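Local coordinates for START domain-containing protein 10 (Homo sapiens, PDB 6SER) that transfers phosphatidylcholine and phosphatidylethanolamine between membranes, preferring lipids with a palmitoyl or stearoyl chain at sn-1 and an unsaturated chain at sn-2, at residues A[65-79]-A[179-191]. Residues are numbered along the deposited sequence; the frame is centred on the assembly and turned at random.
Sequences LHKIKCRMECCDVPA and KSCVITYLAQVDP. With PEG (di(hydroxyethyl)ether), chain E.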
ATOM      1  N   LEU A  65      -6.358  -5.524  16.069  1.00 46.81           N
ATOM      2  CA  LEU A  65      -6.333  -4.729  14.853  1.00 50.41           C
ATOM      3  C   LEU A  65      -6.939  -5.536  13.713  1.00 43.27           C
ATOM      4  O   LEU A  65      -6.485  -6.646  13.419  1.00 42.31           O
ATOM      5  CB  LEU A  65      -4.903  -4.323  14.532  1.00 43.53           C
ATOM      6  CG  LEU A  65      -4.756  -3.062  13.698  1.00 54.31           C
ATOM      7  CD1 LEU A  65      -5.281  -1.843  14.450  1.00 42.88           C
ATOM      8  CD2 LEU A  65      -3.297  -2.916  13.374  1.00 53.44           C
ATOM      9  N   HIS A  66      -7.964  -4.985  13.079  1.00 41.07           N
ATOM     10  CA  HIS A  66      -8.676  -5.699  12.030  1.00 44.08           C
ATOM     11  C   HIS A  66      -8.079  -5.401  10.663  1.00 43.54           C
ATOM     12  O   HIS A  66      -7.658  -4.274  10.383  1.00 45.85           O
ATOM     13  CB  HIS A  66     -10.160  -5.329  12.045  1.00 42.04           C
ATOM     14  CG  HIS A  66     -10.864  -5.738  13.300  1.00 56.63           C
ATOM     15  ND1 HIS A  66     -10.413  -6.766  14.101  1.00 61.33           N
ATOM     16  CD2 HIS A  66     -11.977  -5.253  13.900  1.00 57.10           C
ATOM     17  CE1 HIS A  66     -11.222  -6.903  15.137  1.00 66.07           C
ATOM     18  NE2 HIS A  66     -12.178  -5.995  15.040  1.00 68.46           N
ATOM     19  N   LYS A  67      -8.027  -6.429   9.822  1.00 41.27           N
ATOM     20  CA  LYS A  67      -7.734  -6.233   8.413  1.00 44.41           C
ATOM     21  C   LYS A  67      -8.919  -5.563   7.729  1.00 48.23           C
ATOM     22  O   LYS A  67     -10.077  -5.886   8.002  1.00 43.70           O
ATOM     23  CB  LYS A  67      -7.420  -7.568   7.745  1.00 47.56           C
ATOM     24  CG  LYS A  67      -6.381  -8.392   8.491  1.00 54.72           C
ATOM     25  CD  LYS A  67      -6.033  -9.684   7.747  1.00 65.03           C
ATOM     26  CE  LYS A  67      -5.139  -9.399   6.546  1.00 70.55           C
ATOM     27  NZ  LYS A  67      -3.786 -10.020   6.678  1.00 64.89           N
ATOM     28  N   ILE A  68      -8.620  -4.613   6.845  1.00 43.19           N
ATOM     29  CA  ILE A  68      -9.615  -3.818   6.134  1.00 37.76           C
ATOM     30  C   ILE A  68      -9.464  -4.100   4.646  1.00 41.51           C
ATOM     31  O   ILE A  68      -8.347  -4.281   4.152  1.00 39.99           O
ATOM     32  CB  ILE A  68      -9.442  -2.310   6.426  1.00 44.09           C
ATOM     33  CG1 ILE A  68      -9.442  -2.053   7.935  1.00 55.80           C
ATOM     34  CG2 ILE A  68     -10.517  -1.474   5.738  1.00 41.73           C
ATOM     35  CD1 ILE A  68     -10.636  -2.648   8.676  1.00 59.68           C
ATOM     36  N   LYS A  69     -10.586  -4.142   3.936  1.00 35.45           N
ATOM     37  CA  LYS A  69     -10.602  -4.372   2.497  1.00 35.02           C
ATOM     38  C   LYS A  69     -11.514  -3.340   1.856  1.00 33.35           C
ATOM     39  O   LYS A  69     -12.634  -3.120   2.327  1.00 35.12           O
ATOM     40  CB  LYS A  69     -11.082  -5.787   2.160  1.00 34.97           C
ATOM     41  CG  LYS A  69     -11.141  -6.059   0.669  1.00 42.18           C
ATOM     42  CD  LYS A  69     -11.982  -7.280   0.332  1.00 41.62           C
ATOM     43  CE  LYS A  69     -11.413  -8.541   0.938  1.00 48.25           C
ATOM     44  NZ  LYS A  69     -12.147  -9.722   0.419  1.00 44.04           N
ATOM     45  N   CYS A  70     -11.042  -2.690   0.798  1.00 32.19           N
ATOM     46  CA  CYS A  70     -11.848  -1.683   0.115  1.00 33.15           C
ATOM     47  C   CYS A  70     -11.741  -1.883  -1.390  1.00 37.44           C
ATOM     48  O   CYS A  70     -10.638  -1.893  -1.945  1.00 40.64           O
ATOM     49  CB  CYS A  70     -11.429  -0.264   0.517  1.00 28.72           C
ATOM     50  SG  CYS A  70     -12.619   1.011  -0.015  1.00 55.91           S
ATOM     51  N   ARG A  71     -12.890  -2.030  -2.042  1.00 33.23           N
ATOM     52  CA  ARG A  71     -12.989  -2.331  -3.460  1.00 28.84           C
ATOM     53  C   ARG A  71     -13.651  -1.160  -4.174  1.00 41.47           C
ATOM     54  O   ARG A  71     -14.632  -0.595  -3.680  1.00 37.85           O
ATOM     55  CB  ARG A  71     -13.791  -3.621  -3.669  1.00 34.27           C
ATOM     56  CG  ARG A  71     -13.845  -4.157  -5.077  1.00 38.47           C
ATOM     57  CD  ARG A  71     -14.492  -5.536  -5.082  1.00 35.82           C
ATOM     58  NE  ARG A  71     -14.698  -6.081  -6.423  1.00 53.65           N
ATOM     59  CZ  ARG A  71     -15.694  -5.727  -7.233  1.00 59.31           C
ATOM     60  NH1 ARG A  71     -16.571  -4.807  -6.847  1.00 47.06           N
ATOM     61  NH2 ARG A  71     -15.810  -6.286  -8.434  1.00 51.39           N
ATOM     62  N   MET A  72     -13.106  -0.779  -5.327  1.00 39.84           N
ATOM     63  CA  MET A  72     -13.634   0.367  -6.056  1.00 41.24           C
ATOM     64  C   MET A  72     -13.639   0.099  -7.553  1.00 41.90           C
ATOM     65  O   MET A  72     -12.602  -0.227  -8.139  1.00 39.01           O
ATOM     66  CB  MET A  72     -12.832   1.632  -5.762  1.00 37.55           C
ATOM     67  CG  MET A  72     -13.144   2.755  -6.726  1.00 35.90           C
ATOM     68  SD  MET A  72     -12.282   4.254  -6.266  1.00 41.82           S
ATOM     69  CE  MET A  72     -10.594   3.806  -6.679  1.00 43.18           C
ATOM     70  N   GLU A  73     -14.806   0.256  -8.164  1.00 41.54           N
ATOM     71  CA  GLU A  73     -14.979   0.063  -9.594  1.00 42.36           C
ATOM     72  C   GLU A  73     -14.618   1.356 -10.311  1.00 50.19           C
ATOM     73  O   GLU A  73     -15.165   2.420  -9.997  1.00 49.21           O
ATOM     74  CB  GLU A  73     -16.416  -0.347  -9.899  1.00 49.42           C
ATOM     75  CG  GLU A  73     -16.539  -1.689 -10.591  1.00 59.39           C
ATOM     76  CD  GLU A  73     -17.970  -2.204 -10.623  1.00 80.19           C
ATOM     77  OE1 GLU A  73     -18.822  -1.555 -11.274  1.00 79.49           O
ATOM     78  OE2 GLU A  73     -18.238  -3.253  -9.990  1.00 60.40           O
ATOM     79  N   CYS A  74     -13.690   1.271 -11.258  1.00 44.02           N
ATOM     80  CA  CYS A  74     -13.237   2.426 -12.028  1.00 47.55           C
ATOM     81  C   CYS A  74     -13.715   2.230 -13.462  1.00 52.04           C
ATOM     82  O   CYS A  74     -13.121   1.461 -14.227  1.00 48.36           O
ATOM     83  CB  CYS A  74     -11.722   2.576 -11.953  1.00 47.52           C
ATOM     84  SG  CYS A  74     -11.108   2.962 -10.311  1.00 48.56           S
ATOM     85  N   CYS A  75     -14.796   2.917 -13.824  1.00 47.05           N
ATOM     86  CA  CYS A  75     -15.411   2.656 -15.118  1.00 57.16           C
ATOM     87  C   CYS A  75     -14.637   3.279 -16.270  1.00 54.27           C
ATOM     88  O   CYS A  75     -14.725   2.773 -17.393  1.00 56.82           O
ATOM     89  CB  CYS A  75     -16.860   3.154 -15.130  1.00 52.91           C
ATOM     90  SG  CYS A  75     -17.026   4.944 -15.212  1.00 83.44           S
ATOM     91  N   ASP A  76     -13.855   4.338 -16.016  1.00 49.71           N
ATOM     92  CA  ASP A  76     -13.241   5.112 -17.089  1.00 48.88           C
ATOM     93  C   ASP A  76     -11.744   5.331 -16.891  1.00 53.94           C
ATOM     94  O   ASP A  76     -11.186   6.266 -17.475  1.00 51.68           O
ATOM     95  CB  ASP A  76     -13.954   6.458 -17.249  1.00 43.88           C
ATOM     96  CG  ASP A  76     -13.993   7.252 -15.963  1.00 50.07           C
ATOM     97  OD1 ASP A  76     -14.238   8.472 -16.028  1.00 55.90           O
ATOM     98  OD2 ASP A  76     -13.765   6.657 -14.884  1.00 58.86           O
ATOM     99  N   VAL A  77     -11.075   4.513 -16.079  1.00 42.16           N
ATOM    100  CA  VAL A  77      -9.612   4.548 -16.054  1.00 43.29           C
ATOM    101  C   VAL A  77      -9.089   3.132 -16.276  1.00 35.61           C
ATOM    102  O   VAL A  77      -9.589   2.176 -15.667  1.00 42.61           O
ATOM    103  CB  VAL A  77      -9.060   5.177 -14.759  1.00 40.36           C
ATOM    104  CG1 VAL A  77      -9.851   6.423 -14.377  1.00 48.70           C
ATOM    105  CG2 VAL A  77      -9.014   4.187 -13.612  1.00 59.56           C
ATOM    106  N   PRO A  78      -8.122   2.938 -17.166  1.00 35.68           N
ATOM    107  CA  PRO A  78      -7.596   1.592 -17.403  1.00 42.33           C
ATOM    108  C   PRO A  78      -6.680   1.136 -16.275  1.00 34.56           C
ATOM    109  O   PRO A  78      -6.146   1.936 -15.503  1.00 35.57           O
ATOM    110  CB  PRO A  78      -6.827   1.734 -18.723  1.00 37.70           C
ATOM    111  CG  PRO A  78      -6.457   3.169 -18.790  1.00 36.04           C
ATOM    112  CD  PRO A  78      -7.537   3.939 -18.077  1.00 33.47           C
ATOM    113  N   ALA A  79      -6.514  -0.189 -16.199  1.00 31.39           N
ATOM    114  CA  ALA A  79      -5.693  -0.795 -15.154  1.00 35.71           C
ATOM    115  C   ALA A  79      -4.264  -0.259 -15.168  1.00 39.55           C
ATOM    116  O   ALA A  79      -3.665  -0.052 -14.107  1.00 26.69           O
ATOM    117  CB  ALA A  79      -5.684  -2.314 -15.313  1.00 28.47           C
ATOM    118  N   LYS A 179      -9.921   0.841 -20.907  1.00 47.54           N
ATOM    119  CA  LYS A 179     -10.427   2.024 -20.210  1.00 50.48           C
ATOM    120  C   LYS A 179     -11.182   1.736 -18.911  1.00 35.09           C
ATOM    121  O   LYS A 179     -11.843   2.642 -18.397  1.00 45.90           O
ATOM    122  CB  LYS A 179     -11.330   2.873 -21.114  1.00 52.12           C
ATOM    123  CG  LYS A 179     -10.665   3.373 -22.391  1.00 63.44           C
ATOM    124  CD  LYS A 179     -11.694   4.038 -23.297  1.00 72.34           C
ATOM    125  CE  LYS A 179     -11.071   4.548 -24.583  1.00 75.51           C
ATOM    126  NZ  LYS A 179     -12.117   4.964 -25.563  1.00 77.42           N
ATOM    127  N   SER A 180     -11.104   0.530 -18.344  1.00 35.63           N
ATOM    128  CA  SER A 180     -11.787   0.290 -17.073  1.00 43.76           C
ATOM    129  C   SER A 180     -11.068  -0.786 -16.263  1.00 43.59           C
ATOM    130  O   SER A 180     -10.388  -1.659 -16.812  1.00 38.93           O
ATOM    131  CB  SER A 180     -13.254  -0.116 -17.288  1.00 40.85           C
ATOM    132  OG  SER A 180     -13.348  -1.435 -17.792  1.00 41.56           O
ATOM    133  N   CYS A 181     -11.260  -0.736 -14.943  1.00 30.99           N
ATOM    134  CA  CYS A 181     -10.646  -1.714 -14.053  1.00 34.51           C
ATOM    135  C   CYS A 181     -11.389  -1.719 -12.721  1.00 36.40           C
ATOM    136  O   CYS A 181     -12.237  -0.863 -12.451  1.00 35.02           O
ATOM    137  CB  CYS A 181      -9.159  -1.415 -13.835  1.00 23.56           C
ATOM    138  SG  CYS A 181      -8.892   0.120 -12.919  1.00 36.53           S
ATOM    139  N   VAL A 182     -11.056  -2.709 -11.892  1.00 37.44           N
ATOM    140  CA  VAL A 182     -11.486  -2.773 -10.499  1.00 31.98           C
ATOM    141  C   VAL A 182     -10.239  -2.908  -9.636  1.00 29.34           C
ATOM    142  O   VAL A 182      -9.363  -3.728  -9.931  1.00 34.10           O
ATOM    143  CB  VAL A 182     -12.448  -3.951 -10.245  1.00 39.18           C
ATOM    144  CG1 VAL A 182     -12.805  -4.055  -8.768  1.00 26.45           C
ATOM    145  CG2 VAL A 182     -13.709  -3.811 -11.096  1.00 43.36           C
ATOM    146  N   ILE A 183     -10.149  -2.107  -8.578  1.00 36.41           N
ATOM    147  CA  ILE A 183      -9.011  -2.156  -7.669  1.00 29.19           C
ATOM    148  C   ILE A 183      -9.508  -2.513  -6.276  1.00 35.22           C
ATOM    149  O   ILE A 183     -10.479  -1.925  -5.784  1.00 31.34           O
ATOM    150  CB  ILE A 183      -8.231  -0.830  -7.647  1.00 34.40           C
ATOM    151  CG1 ILE A 183      -7.042  -0.929  -6.681  1.00 32.89           C
ATOM    152  CG2 ILE A 183      -9.143   0.338  -7.297  1.00 29.02           C
ATOM    153  CD1 ILE A 183      -6.115   0.247  -6.712  1.00 36.30           C
ATOM    154  N   THR A 184      -8.844  -3.483  -5.650  1.00 28.77           N
ATOM    155  CA  THR A 184      -9.119  -3.873  -4.275  1.00 32.62           C
ATOM    156  C   THR A 184      -7.903  -3.533  -3.426  1.00 30.48           C
ATOM    157  O   THR A 184      -6.790  -3.985  -3.717  1.00 33.09           O
ATOM    158  CB  THR A 184      -9.444  -5.363  -4.181  1.00 32.06           C
ATOM    159  OG1 THR A 184     -10.575  -5.658  -5.017  1.00 35.96           O
ATOM    160  CG2 THR A 184      -9.747  -5.751  -2.731  1.00 28.03           C
ATOM    161  N   TYR A 185      -8.117  -2.723  -2.397  1.00 27.83           N
ATOM    162  CA  TYR A 185      -7.089  -2.363  -1.428  1.00 26.88           C
ATOM    163  C   TYR A 185      -7.301  -3.204  -0.176  1.00 37.35           C
ATOM    164  O   TYR A 185      -8.421  -3.286   0.341  1.00 36.22           O
ATOM    165  CB  TYR A 185      -7.167  -0.872  -1.114  1.00 27.88           C
ATOM    166  CG  TYR A 185      -6.494  -0.420   0.162  1.00 38.68           C
ATOM    167  CD1 TYR A 185      -5.172   0.018   0.152  1.00 36.36           C
ATOM    168  CD2 TYR A 185      -7.191  -0.382   1.373  1.00 41.64           C
ATOM    169  CE1 TYR A 185      -4.548   0.461   1.314  1.00 36.86           C
ATOM    170  CE2 TYR A 185      -6.575   0.057   2.547  1.00 41.55           C
ATOM    171  CZ  TYR A 185      -5.253   0.485   2.504  1.00 43.42           C
ATOM    172  OH  TYR A 185      -4.623   0.928   3.643  1.00 46.53           O
ATOM    173  N   LEU A 186      -6.237  -3.848   0.288  1.00 38.59           N
ATOM    174  CA  LEU A 186      -6.278  -4.674   1.489  1.00 36.30           C
ATOM    175  C   LEU A 186      -5.132  -4.248   2.395  1.00 38.15           C
ATOM    176  O   LEU A 186      -3.975  -4.240   1.963  1.00 37.18           O
ATOM    177  CB  LEU A 186      -6.181  -6.161   1.130  1.00 33.96           C
ATOM    178  CG  LEU A 186      -5.925  -7.195   2.231  1.00 46.35           C
ATOM    179  CD1 LEU A 186      -6.956  -7.097   3.327  1.00 47.32           C
ATOM    180  CD2 LEU A 186      -5.922  -8.587   1.629  1.00 49.20           C
ATOM    181  N   ALA A 187      -5.447  -3.885   3.639  1.00 31.82           N
ATOM    182  CA  ALA A 187      -4.406  -3.409   4.544  1.00 35.69           C
ATOM    183  C   ALA A 187      -4.676  -3.827   5.981  1.00 43.33           C
ATOM    184  O   ALA A 187      -5.823  -3.967   6.411  1.00 35.69           O
ATOM    185  CB  ALA A 187      -4.264  -1.892   4.523  1.00 30.77           C
ATOM    186  N   GLN A 188      -3.583  -3.981   6.722  1.00 30.08           N
ATOM    187  CA  GLN A 188      -3.595  -4.136   8.168  1.00 36.12           C
ATOM    188  C   GLN A 188      -2.372  -3.381   8.685  1.00 33.60           C
ATOM    189  O   GLN A 188      -1.244  -3.863   8.559  1.00 32.83           O
ATOM    190  CB  GLN A 188      -3.566  -5.606   8.565  1.00 39.38           C
ATOM    191  CG  GLN A 188      -3.671  -5.839  10.064  1.00 30.32           C
ATOM    192  CD  GLN A 188      -3.613  -7.307  10.416  1.00 44.81           C
ATOM    193  OE1 GLN A 188      -2.958  -8.098   9.728  1.00 48.15           O
ATOM    194  NE2 GLN A 188      -4.315  -7.690  11.482  1.00 49.02           N
ATOM    195  N   VAL A 189      -2.628  -2.213   9.212  1.00 29.40           N
ATOM    196  CA  VAL A 189      -1.625  -1.346   9.706  1.00 33.75           C
ATOM    197  C   VAL A 189      -1.790  -0.936  11.148  1.00 34.55           C
ATOM    198  O   VAL A 189      -2.784  -0.409  11.514  1.00 35.95           O
ATOM    199  CB  VAL A 189      -1.609  -0.073   8.865  1.00 36.60           C
ATOM    200  CG1 VAL A 189      -0.603   0.902   9.388  1.00 29.52           C
ATOM    201  CG2 VAL A 189      -1.317  -0.388   7.437  1.00 32.23           C
ATOM    202  N   ASP A 190      -0.754  -1.142  11.934  1.00 32.27           N
ATOM    203  CA  ASP A 190      -0.717  -0.769  13.318  1.00 31.72           C
ATOM    204  C   ASP A 190       0.004   0.547  13.438  1.00 32.16           C
ATOM    205  O   ASP A 190       1.141   0.635  13.195  1.00 29.53           O
ATOM    206  CB  ASP A 190       0.009  -1.842  14.103  1.00 33.20           C
ATOM    207  CG  ASP A 190      -0.134  -1.690  15.582  1.00 34.88           C
ATOM    208  OD1 ASP A 190       0.153  -2.617  16.300  1.00 37.65           O
ATOM    209  OD2 ASP A 190      -0.498  -0.641  16.031  1.00 34.50           O
ATOM    210  N   PRO A 191      -0.713   1.632  13.805  1.00 36.24           N
ATOM    211  CA  PRO A 191      -0.112   2.960  13.961  1.00 33.59           C
ATOM    212  C   PRO A 191       0.613   3.082  15.309  1.00 29.11           C
ATOM    213  O   PRO A 191       1.203   4.118  15.561  1.00 28.79           O
ATOM    214  CB  PRO A 191      -1.311   3.923  13.946  1.00 32.11           C
ATOM    215  CG  PRO A 191      -2.515   3.062  13.610  1.00 31.74           C
ATOM    216  CD  PRO A 191      -2.151   1.661  14.057  1.00 41.45           C
TER
HETATM  217  C1  PEG E 304      -5.528  -1.314   9.919  1.00 49.75           C
HETATM  218  O1  PEG E 304      -6.578  -1.814  10.708  1.00 57.92           O
HETATM  219  C2  PEG E 304      -6.064  -0.792   8.583  1.00 65.03           C
HETATM  220  O2  PEG E 304      -5.019  -0.302   7.786  1.00 54.46           O
HETATM  221  C3  PEG E 304      -5.334   0.812   6.988  1.00 53.10           C
HETATM  222  C4  PEG E 304      -5.159   2.108   7.781  1.00 58.26           C
HETATM  223  O4  PEG E 304      -4.315   2.991   7.088  1.00 71.75           O
HETATM  224  O   HOH W   1      -7.783  -2.093 -18.007  1.00 40.55           O
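Strands 68-74 and 181-190 pair antiparallel within the curved START sheet, flanked by strands 52-57 and 161-175. Eight backbone hydrogen bonds join Ile68 to Ala187, Cys70 to Tyr185, Met72 to Ile183 and Cys74 to Cys181, two per pair. Ile68, Cys70 and Met72 face helix 197-227, where Met212 touches Cys70 and Met72, while Cys181 and Ile183 pack on Leu82 of helix 79-87. Met72 and Ile183 lie side by side, Met72 CE 3.8 Å from Ile183 CG2. In this helix-grip fold the long C-terminal helix closes over the sheet, and lipid is held between them in START relatives. Consistent with such a pocket, a di(hydroxyethyl)ether, probably from crystallisation, lies beside Ile68, Ala187 and the edge of the Tyr185 ring; its O1 donates to His66 O (2.7 Å), while Val189 N makes a weak hydrogen bond to its O2.

On the other face, the methyl CG1 of Val182 sits over the Arg71 guanidinium, 3.6 Å from NE and offset toward its rim; the extended arginine chain carries the group there. Glu73 CG meets the valine's other methyl, CG2, at 3.6 Å. Lys69 CG packs on Thr184 CG2 (3.7 Å), while its ammonium bonds Cys37 O and makes a cation-pi contact with Trp43.

Beyond the Ile68-Ala187 pair, Gln188 extends with CG anti to the backbone N (chi1 -176°), crossing Lys67 so that CD lies 3.5 Å from CG of the lysine. Its NE2 donates to Leu65 O from above the carbonyl plane, at 3.1 Å and a bent 147°; the lysine's NZ makes a salt bridge to Glu36 and a hydrogen bond to Gln168. At the opposite end, a water joins Ala79 N to Ser180 O, linking the start of helix 79-87 to the residue just before strand 181-190.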